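Local coordinates for protein Plm1 (Streptomyces sp. HK803, PDB 4HXY) that probably reduces a beta-ketoacyl polyketide intermediate with NADPH, as the ketoreductase of the first module in phoslactomycin biosynthesis, at residues E33-L38 with E133-A138; L217-Q222 with A254-L259; P419-T422 with P426-L429. All coordinates share one frame; numbering follows the deposited sequence.

Interaction 1 (E33-L38 with E133-A138)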
loop_
_atom_site.group_PDB
_atom_site.type_symbol
_atom_site.label_atom_id
_atom_site.label_comp_id
_atom_site.label_asym_id
_atom_site.label_seq_id
_atom_site.Cartn_x
_atom_site.Cartn_y
_atom_site.Cartn_z
ATOM N N GLU A 33 -21.780 -0.297 -2.429
ATOM C CA GLU A 33 -22.654 -0.503 -1.295
ATOM C C GLU A 33 -22.696 0.762 -0.462
ATOM O O GLU A 33 -21.826 1.014 0.364
ATOM C CB GLU A 33 -22.168 -1.657 -0.437
ATOM C CG GLU A 33 -23.148 -2.065 0.649
ATOM C CD GLU A 33 -22.852 -3.440 1.227
ATOM O OE1 GLU A 33 -21.936 -4.142 0.712
ATOM O OE2 GLU A 33 -23.535 -3.813 2.209
ATOM N N VAL A 34 -23.734 1.550 -0.671
ATOM C CA VAL A 34 -23.932 2.751 0.125
ATOM C C VAL A 34 -24.971 2.414 1.184
ATOM O O VAL A 34 -26.098 2.038 0.850
ATOM C CB VAL A 34 -24.389 3.939 -0.752
ATOM C CG1 VAL A 34 -24.592 5.169 0.083
ATOM C CG2 VAL A 34 -23.341 4.198 -1.841
ATOM N N PRO A 35 -24.602 2.526 2.458
ATOM C CA PRO A 35 -25.495 2.056 3.505
ATOM C C PRO A 35 -26.680 2.979 3.709
ATOM O O PRO A 35 -26.652 4.128 3.277
ATOM C CB PRO A 35 -24.602 2.033 4.740
ATOM C CG PRO A 35 -23.622 3.092 4.494
ATOM C CD PRO A 35 -23.338 3.040 3.015
ATOM N N PRO A 36 -27.723 2.473 4.352
ATOM C CA PRO A 36 -28.940 3.278 4.460
ATOM C C PRO A 36 -28.771 4.632 5.133
ATOM O O PRO A 36 -29.404 5.593 4.691
ATOM C CB PRO A 36 -29.910 2.375 5.243
ATOM C CG PRO A 36 -29.180 1.107 5.524
ATOM C CD PRO A 36 -27.955 1.058 4.686
ATOM N N ALA A 37 -27.918 4.721 6.156
ATOM C CA ALA A 37 -27.713 5.991 6.867
ATOM C C ALA A 37 -27.063 7.067 5.996
ATOM O O ALA A 37 -27.155 8.254 6.310
ATOM C CB ALA A 37 -26.889 5.789 8.126
ATOM N N LEU A 38 -26.387 6.656 4.928
ATOM C CA LEU A 38 -25.892 7.624 3.936
ATOM C C LEU A 38 -26.830 7.839 2.742
ATOM O O LEU A 38 -26.922 8.960 2.240
ATOM C CB LEU A 38 -24.511 7.217 3.433
ATOM C CG LEU A 38 -23.432 7.122 4.502
ATOM C CD1 LEU A 38 -22.085 6.766 3.848
ATOM C CD2 LEU A 38 -23.289 8.375 5.346
ATOM N N GLU A 133 -17.493 2.908 11.271
ATOM C CA GLU A 133 -18.391 1.813 10.932
ATOM C C GLU A 133 -19.849 2.191 11.210
ATOM O O GLU A 133 -20.710 2.071 10.334
ATOM C CB GLU A 133 -18.009 0.564 11.729
ATOM C CG GLU A 133 -16.789 -0.189 11.225
ATOM C CD GLU A 133 -17.151 -1.338 10.291
ATOM O OE1 GLU A 133 -17.178 -2.501 10.760
ATOM O OE2 GLU A 133 -17.422 -1.082 9.096
ATOM N N ARG A 134 -20.117 2.659 12.423
ATOM C CA ARG A 134 -21.453 3.079 12.819
ATOM C C ARG A 134 -21.656 4.521 12.393
ATOM O O ARG A 134 -20.973 5.418 12.864
ATOM C CB ARG A 134 -21.657 2.904 14.323
ATOM C CG ARG A 134 -22.975 3.488 14.877
ATOM C CD ARG A 134 -24.217 2.940 14.175
ATOM N NE ARG A 134 -24.297 1.491 14.187
ATOM C CZ ARG A 134 -24.790 0.741 15.176
ATOM N NH1 ARG A 134 -25.277 1.312 16.277
ATOM N NH2 ARG A 134 -24.822 -0.585 15.072
ATOM N N ILE A 135 -22.579 4.721 11.466
ATOM C CA ILE A 135 -22.887 6.048 10.978
ATOM C C ILE A 135 -23.923 6.707 11.880
ATOM O O ILE A 135 -25.122 6.454 11.779
ATOM C CB ILE A 135 -23.354 5.990 9.529
ATOM C CG1 ILE A 135 -22.237 5.393 8.666
ATOM C CG2 ILE A 135 -23.676 7.397 9.019
ATOM C CD1 ILE A 135 -22.671 4.999 7.284
ATOM N N ASP A 136 -23.433 7.539 12.781
ATOM C CA ASP A 136 -24.303 8.351 13.618
ATOM C C ASP A 136 -24.630 9.665 12.904
ATOM O O ASP A 136 -24.148 9.925 11.793
ATOM C CB ASP A 136 -23.690 8.545 15.017
ATOM C CG ASP A 136 -22.336 9.258 14.998
ATOM O OD1 ASP A 136 -21.927 9.800 13.951
ATOM O OD2 ASP A 136 -21.674 9.260 16.056
ATOM N N ASP A 137 -25.478 10.487 13.521
ATOM C CA ASP A 137 -25.849 11.772 12.926
ATOM C C ASP A 137 -24.651 12.698 12.687
ATOM O O ASP A 137 -24.614 13.424 11.686
ATOM C CB ASP A 137 -26.917 12.490 13.784
ATOM C CG ASP A 137 -28.360 12.130 13.387
ATOM O OD1 ASP A 137 -28.657 11.892 12.178
ATOM O OD2 ASP A 137 -29.219 12.104 14.303
ATOM N N ALA A 138 -23.676 12.685 13.590
ATOM C CA ALA A 138 -22.474 13.501 13.451
ATOM C C ALA A 138 -21.710 13.096 12.187
ATOM O O ALA A 138 -21.226 13.941 11.442
ATOM C CB ALA A 138 -21.577 13.343 14.668
#

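Interaction 2 (L217-Q222 with A254-L259). With NDP (NADPH dihydro-nicotinamide-adenine-dinucleotide phosphate), chain C.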
loop_
_atom_site.group_PDB
_atom_site.type_symbol
_atom_site.label_atom_id
_atom_site.label_comp_id
_atom_site.label_asym_id
_atom_site.label_seq_id
_atom_site.Cartn_x
_atom_site.Cartn_y
_atom_site.Cartn_z
ATOM N N LEU A 217 16.108 -19.259 3.294
ATOM C CA LEU A 217 15.261 -19.864 2.268
ATOM C C LEU A 217 14.757 -18.774 1.324
ATOM O O LEU A 217 14.117 -17.802 1.759
ATOM C CB LEU A 217 14.086 -20.587 2.898
ATOM C CG LEU A 217 14.351 -21.823 3.774
ATOM C CD1 LEU A 217 13.068 -22.603 3.892
ATOM C CD2 LEU A 217 15.428 -22.710 3.184
ATOM N N LEU A 218 15.055 -18.950 0.037
ATOM C CA LEU A 218 14.658 -18.005 -1.002
ATOM C C LEU A 218 13.477 -18.631 -1.723
ATOM O O LEU A 218 13.596 -19.717 -2.310
ATOM C CB LEU A 218 15.787 -17.751 -1.978
ATOM C CG LEU A 218 17.136 -17.315 -1.426
ATOM C CD1 LEU A 218 18.063 -17.098 -2.600
ATOM C CD2 LEU A 218 17.053 -16.050 -0.546
ATOM N N LEU A 219 12.325 -17.989 -1.637
ATOM C CA LEU A 219 11.085 -18.556 -2.195
ATOM C C LEU A 219 10.604 -17.741 -3.391
ATOM O O LEU A 219 10.495 -16.516 -3.322
ATOM C CB LEU A 219 10.001 -18.578 -1.114
ATOM C CG LEU A 219 8.646 -19.199 -1.461
ATOM C CD1 LEU A 219 7.975 -19.776 -0.218
ATOM C CD2 LEU A 219 7.743 -18.143 -2.099
ATOM N N SER A 220 10.298 -18.437 -4.483
ATOM C CA SER A 220 9.779 -17.794 -5.702
ATOM C C SER A 220 9.169 -18.904 -6.528
ATOM O O SER A 220 9.375 -20.072 -6.218
ATOM C CB SER A 220 10.861 -17.059 -6.451
ATOM O OG SER A 220 11.826 -17.946 -7.018
ATOM N N ARG A 221 8.383 -18.574 -7.547
ATOM C CA ARG A 221 7.810 -19.640 -8.372
ATOM C C ARG A 221 8.895 -20.402 -9.130
ATOM O O ARG A 221 8.761 -21.605 -9.357
ATOM C CB ARG A 221 6.783 -19.090 -9.338
ATOM C CG ARG A 221 5.542 -18.572 -8.644
ATOM C CD ARG A 221 4.731 -17.629 -9.507
ATOM N NE ARG A 221 5.492 -16.496 -9.993
ATOM C CZ ARG A 221 4.977 -15.553 -10.782
ATOM N NH1 ARG A 221 3.698 -15.614 -11.142
ATOM N NH2 ARG A 221 5.732 -14.567 -11.226
ATOM N N GLN A 222 9.954 -19.718 -9.511
ATOM C CA GLN A 222 11.041 -20.350 -10.259
ATOM C C GLN A 222 11.994 -21.110 -9.359
ATOM O O GLN A 222 12.577 -22.110 -9.784
ATOM C CB GLN A 222 11.808 -19.339 -11.075
ATOM C CG GLN A 222 11.045 -18.857 -12.296
ATOM C CD GLN A 222 11.733 -17.722 -12.969
ATOM O OE1 GLN A 222 12.477 -17.909 -13.940
ATOM N NE2 GLN A 222 11.544 -16.516 -12.423
ATOM N N ALA A 254 -1.581 -24.953 0.214
ATOM C CA ALA A 254 -1.103 -26.321 0.457
ATOM C C ALA A 254 0.420 -26.380 0.443
ATOM O O ALA A 254 1.027 -27.005 1.313
ATOM C CB ALA A 254 -1.678 -27.286 -0.583
ATOM N N ALA A 255 1.021 -25.745 -0.557
ATOM C CA ALA A 255 2.471 -25.674 -0.703
ATOM C C ALA A 255 3.117 -24.877 0.426
ATOM O O ALA A 255 4.141 -25.288 0.955
ATOM C CB ALA A 255 2.839 -25.069 -2.052
ATOM N N MET A 256 2.517 -23.746 0.801
ATOM C CA MET A 256 3.103 -22.905 1.849
ATOM C C MET A 256 3.029 -23.589 3.210
ATOM O O MET A 256 4.011 -23.592 3.967
ATOM C CB MET A 256 2.434 -21.522 1.886
ATOM C CG MET A 256 2.803 -20.665 0.693
ATOM S SD MET A 256 4.527 -20.132 0.650
ATOM C CE MET A 256 4.433 -18.850 1.891
ATOM N N SER A 257 1.881 -24.185 3.508
ATOM C CA SER A 257 1.688 -24.856 4.796
ATOM C C SER A 257 2.583 -26.095 4.912
ATOM O O SER A 257 3.110 -26.376 5.986
ATOM C CB SER A 257 0.218 -25.221 5.007
ATOM O OG SER A 257 -0.233 -26.111 4.000
ATOM N N GLY A 258 2.754 -26.820 3.807
ATOM C CA GLY A 258 3.712 -27.927 3.723
ATOM C C GLY A 258 5.141 -27.553 4.066
ATOM O O GLY A 258 5.808 -28.264 4.829
ATOM N N LEU A 259 5.607 -26.442 3.500
ATOM C CA LEU A 259 6.964 -25.954 3.710
ATOM C C LEU A 259 7.149 -25.573 5.167
ATOM O O LEU A 259 8.120 -25.978 5.824
ATOM C CB LEU A 259 7.234 -24.739 2.818
ATOM C CG LEU A 259 8.588 -24.064 3.020
ATOM C CD1 LEU A 259 9.723 -25.051 2.747
ATOM C CD2 LEU A 259 8.722 -22.821 2.147
HETATM P PA NDP C . 11.649 -8.662 -8.934
HETATM O O1A NDP C . 13.099 -8.770 -9.268
HETATM O O2A NDP C . 10.648 -8.865 -10.031
HETATM O O5B NDP C . 11.310 -9.679 -7.751
HETATM C C5B NDP C . 9.978 -10.095 -7.530
HETATM C C4B NDP C . 10.005 -11.517 -7.053
HETATM O O4B NDP C . 8.695 -11.963 -6.764
HETATM C C3B NDP C . 10.541 -12.479 -8.086
HETATM O O3B NDP C . 11.533 -13.302 -7.439
HETATM C C2B NDP C . 9.353 -13.311 -8.513
HETATM O O2B NDP C . 9.894 -14.565 -8.873
HETATM C C1B NDP C . 8.537 -13.288 -7.224
HETATM N N9A NDP C . 7.127 -13.640 -7.340
HETATM C C8A NDP C . 6.157 -13.038 -8.112
HETATM N N7A NDP C . 4.990 -13.695 -7.936
HETATM C C5A NDP C . 5.197 -14.704 -7.029
HETATM C C6A NDP C . 4.380 -15.671 -6.467
HETATM N N6A NDP C . 3.086 -15.809 -6.737
HETATM N N1A NDP C . 4.946 -16.565 -5.575
HETATM C C2A NDP C . 6.288 -16.472 -5.222
HETATM N N3A NDP C . 7.109 -15.523 -5.776
HETATM C C4A NDP C . 6.548 -14.655 -6.659
HETATM O O3 NDP C . 11.313 -7.230 -8.281
HETATM P PN NDP C . 12.150 -6.417 -7.208
HETATM O O1N NDP C . 12.429 -5.093 -7.810
HETATM O O2N NDP C . 13.267 -7.175 -6.611
HETATM O O5D NDP C . 11.054 -6.059 -6.101
HETATM C C5D NDP C . 10.724 -6.953 -5.070
HETATM C C4D NDP C . 9.692 -6.288 -4.175
HETATM O O4D NDP C . 10.105 -4.978 -3.824
HETATM C C3D NDP C . 8.355 -6.139 -4.862
HETATM O O3D NDP C . 7.343 -6.562 -3.999
HETATM C C2D NDP C . 8.214 -4.654 -5.127
HETATM O O2D NDP C . 6.871 -4.216 -5.147
HETATM C C1D NDP C . 9.055 -4.055 -4.019
HETATM N N1N NDP C . 9.624 -2.756 -4.402
HETATM C C2N NDP C . 10.629 -2.677 -5.324
HETATM C C3N NDP C . 11.082 -1.456 -5.827
HETATM C C7N NDP C . 12.221 -1.372 -6.766
HETATM O O7N NDP C . 12.703 -0.105 -7.008
HETATM N N7N NDP C . 12.761 -2.398 -7.405
HETATM C C4N NDP C . 10.676 -0.204 -5.097
HETATM C C5N NDP C . 9.584 -0.401 -4.098
HETATM C C6N NDP C . 9.121 -1.655 -3.776
HETATM P P2B NDP C . 9.082 -15.669 -9.700
HETATM O O1X NDP C . 10.106 -16.741 -9.996
HETATM O O2X NDP C . 8.504 -15.067 -10.988
HETATM O O3X NDP C . 7.950 -16.172 -8.903
#

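Interaction 3 (P419-T422 with P426-L429)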
loop_
_atom_site.group_PDB
_atom_site.type_symbol
_atom_site.label_atom_id
_atom_site.label_comp_id
_atom_site.label_asym_id
_atom_site.label_seq_id
_atom_site.Cartn_x
_atom_site.Cartn_y
_atom_site.Cartn_z
ATOM N N PRO A 419 6.242 19.575 -9.036
ATOM C CA PRO A 419 5.599 20.047 -10.280
ATOM C C PRO A 419 5.193 18.907 -11.208
ATOM O O PRO A 419 4.167 19.021 -11.919
ATOM C CB PRO A 419 6.652 20.956 -10.929
ATOM C CG PRO A 419 7.622 21.295 -9.817
ATOM C CD PRO A 419 7.600 20.136 -8.856
ATOM N N ALA A 420 5.943 17.804 -11.210
ATOM C CA ALA A 420 5.556 16.661 -12.027
ATOM C C ALA A 420 4.316 15.976 -11.453
ATOM O O ALA A 420 3.362 15.687 -12.177
ATOM C CB ALA A 420 6.731 15.663 -12.188
ATOM N N PHE A 421 4.312 15.755 -10.139
ATOM C CA PHE A 421 3.212 15.024 -9.486
ATOM C C PHE A 421 1.886 15.769 -9.547
ATOM O O PHE A 421 0.816 15.147 -9.690
ATOM C CB PHE A 421 3.573 14.723 -8.014
ATOM C CG PHE A 421 2.539 13.904 -7.314
ATOM C CD1 PHE A 421 2.550 12.530 -7.448
ATOM C CD2 PHE A 421 1.539 14.492 -6.573
ATOM C CE1 PHE A 421 1.583 11.742 -6.832
ATOM C CE2 PHE A 421 0.554 13.682 -5.951
ATOM C CZ PHE A 421 0.613 12.318 -6.083
ATOM N N THR A 422 1.967 17.102 -9.488
ATOM C CA THR A 422 0.800 17.965 -9.442
ATOM C C THR A 422 0.481 18.637 -10.777
ATOM O O THR A 422 -0.362 19.533 -10.822
ATOM C CB THR A 422 0.933 19.049 -8.353
ATOM O OG1 THR A 422 2.006 19.963 -8.682
ATOM C CG2 THR A 422 1.188 18.393 -6.980
ATOM N N PRO A 426 -3.895 19.327 -8.380
ATOM C CA PRO A 426 -3.251 19.776 -7.164
ATOM C C PRO A 426 -3.306 18.697 -6.082
ATOM O O PRO A 426 -4.187 17.844 -6.125
ATOM C CB PRO A 426 -4.076 20.994 -6.739
ATOM C CG PRO A 426 -4.976 21.278 -7.838
ATOM C CD PRO A 426 -5.136 20.080 -8.647
ATOM N N SER A 427 -2.336 18.729 -5.172
ATOM C CA SER A 427 -2.207 17.741 -4.097
ATOM C C SER A 427 -1.949 18.386 -2.743
ATOM O O SER A 427 -0.821 18.776 -2.452
ATOM C CB SER A 427 -1.048 16.795 -4.364
ATOM O OG SER A 427 -0.887 15.916 -3.235
ATOM N N PRO A 428 -2.972 18.465 -1.894
ATOM C CA PRO A 428 -2.699 18.988 -0.554
ATOM C C PRO A 428 -1.874 18.029 0.319
ATOM O O PRO A 428 -1.423 18.420 1.388
ATOM C CB PRO A 428 -4.094 19.205 0.022
ATOM C CG PRO A 428 -4.966 18.285 -0.716
ATOM C CD PRO A 428 -4.401 18.206 -2.113
ATOM N N LEU A 429 -1.692 16.789 -0.149
ATOM C CA LEU A 429 -0.906 15.787 0.575
ATOM C C LEU A 429 0.507 16.267 0.899
ATOM O O LEU A 429 1.038 15.926 1.961
ATOM C CB LEU A 429 -0.842 14.497 -0.255
ATOM C CG LEU A 429 -0.146 13.299 0.387
ATOM C CD1 LEU A 429 -0.959 12.725 1.549
ATOM C CD2 LEU A 429 0.121 12.223 -0.659
#

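Interaction 1 (E33-L38 with E133-A138)
Ile135 lays its side chain across Leu38 at about a right angle, its CD1 methyl pressed against the branch point of the leucine, 3.6 Å from Leu38 CG. The two leucine methyls close in around the same isoleucine: Leu38 CD1 also lies against Ile135 CD1, whereas Leu38 CD2 is shared between Ile135 CD1 and Ile135 CG2, the latter at 3.8 Å. Beyond the leucine they share, the two branches of the isoleucine part. CG1 stands anti to the carbonyl carbon (chi1 -60°), which sends CD1 on to the ring of Pro35, where it meets Pro35 CG at 3.5 Å. The CG2 branch goes to the methyl of Ala37, with Ile135 CG2 and Ala37 CB 3.7 Å apart. No hydrogen bond links the segments, and the grip is wholly apolar, one isoleucine fitted against three residues at the start of a helix. The start of helix 36-39 thus meets the loop that leads into helix 137-148: Pro35 is the N-cap residue of the first helix, and Asp136, next after Ile135, that of the second, where its OD1 bonds Thr139 OG1. The two segments follow strands 28-32 and 125-131 respectively, of a set running parallel through 59-63 and 85-90. The first turn of helix 36-39 is closed by Leu38 N bonded to Pro35 O at 3.0 Å. An alanine in place of Leu38 removes both methyls and the branch carbon, and would probably leave one flank of the Ile135 CD1 methyl without its packing partner. Leu38 also touches Leu143 of helix 137-148, and the carbonyl oxygen of Ala37 accepts a hydrogen bond from NE of Arg140.

Interaction 2 (L217-Q222 with A254-L259)
The side chains of Leu219 and Leu259 run alongside one another head to tail, while that of Met256 comes across Leu219 at a slant, so a single methyl, Leu219 CD1, serves both helix side chains. It lies 3.6 Å from Met256 SD and 3.9 Å from Leu259 CD2. Met256 is bent at its second and third torsions, which folds its sulfur toward the strand. Strand 217-220 and helix segment 254-259 run nearly antiparallel (173°), their axes 12.2 Å apart at closest approach. Leu219 CD2 turns the other way, to the adenine of NADPH, 3.8 Å from NDP C2A. Beyond the strand end, Arg221 lays its guanidinium over the adenine, NDP N7A sitting above the centre of one face, with the 2'-phosphate at its edge. Arg221 NE bonds NDP O3X at 2.7 Å and 167°, and Arg221 NH2 bonds NDP O2X; the backbone N of Arg221 also reaches NDP O3X. Gln222 holds the remaining oxygen twice, by its backbone N and by NE2, the latter 2.8 Å from NDP O1X. Five bonds grip the phosphate, and the two from NE and NH2 probably fix the guanidinium's rotation. A phosphate seat just past the second strand of a Rossmann fold is characteristic of NADPH-preferring short-chain dehydrogenases/reductases.

Interaction 3 (P419-T422 with P426-L429)
Pro426 approaches Thr422 by backbone alone, its N 4.3 Å from Thr422 O, while its CB is directed away from the other segment. Ser427 comes next and carries the contact. Its CB fits between two side chains of the other segment, 3.8 Å from Thr422 CG2 and equally far from Phe421 CE2. With OG anti to the backbone N (chi1 175°), the hydroxyl also comes beside the aromatic edge, Ser427 OG lying 3.8 Å from Phe421 CE2. The serine therefore meets the rim of the ring, near its plane, and covers neither face. The chain turns sharply at the C-terminal end of helix 414-421: Thr422 is the first residue to leave helical geometry, its OG1 bonded back to Leu418 O, and after three intervening residues the second segment leaves roughly across the direction of the helix. Phe421 also belongs to an aromatic group, meeting the rings of Phe417 and Trp327, and Phe430 edge-to-face. Pro428 then begins a short 3-10 segment and touches Arg172. At Leu429 the backbone N makes a weak bond to Ser427 OG, 3.3 Å and 127°, while the leucine side chain packs on Arg171 and Leu173 of strand 167-175.

Overall arrangement
Along the chain the three contacts follow in series, each closing before the next opens. Interaction 1 lies among the early parallel strands and their helices, and interaction 2 within the KR domain, with centres about 43 Å apart. Interaction 3, near the C-terminus, is about 31 Å from interaction 1 and about 41 Å from interaction 2, centre to centre, across the chain's centre from the latter. It is local in sequence, but its second segment also packs on strand 167-175, which pairs with 160-164 and so leads to the strands beside interaction 1. Of the three, interaction 2 is at the cofactor, consistent with an NADPH-binding half and a separate half carrying interaction 1, as in other modular ketoreductases.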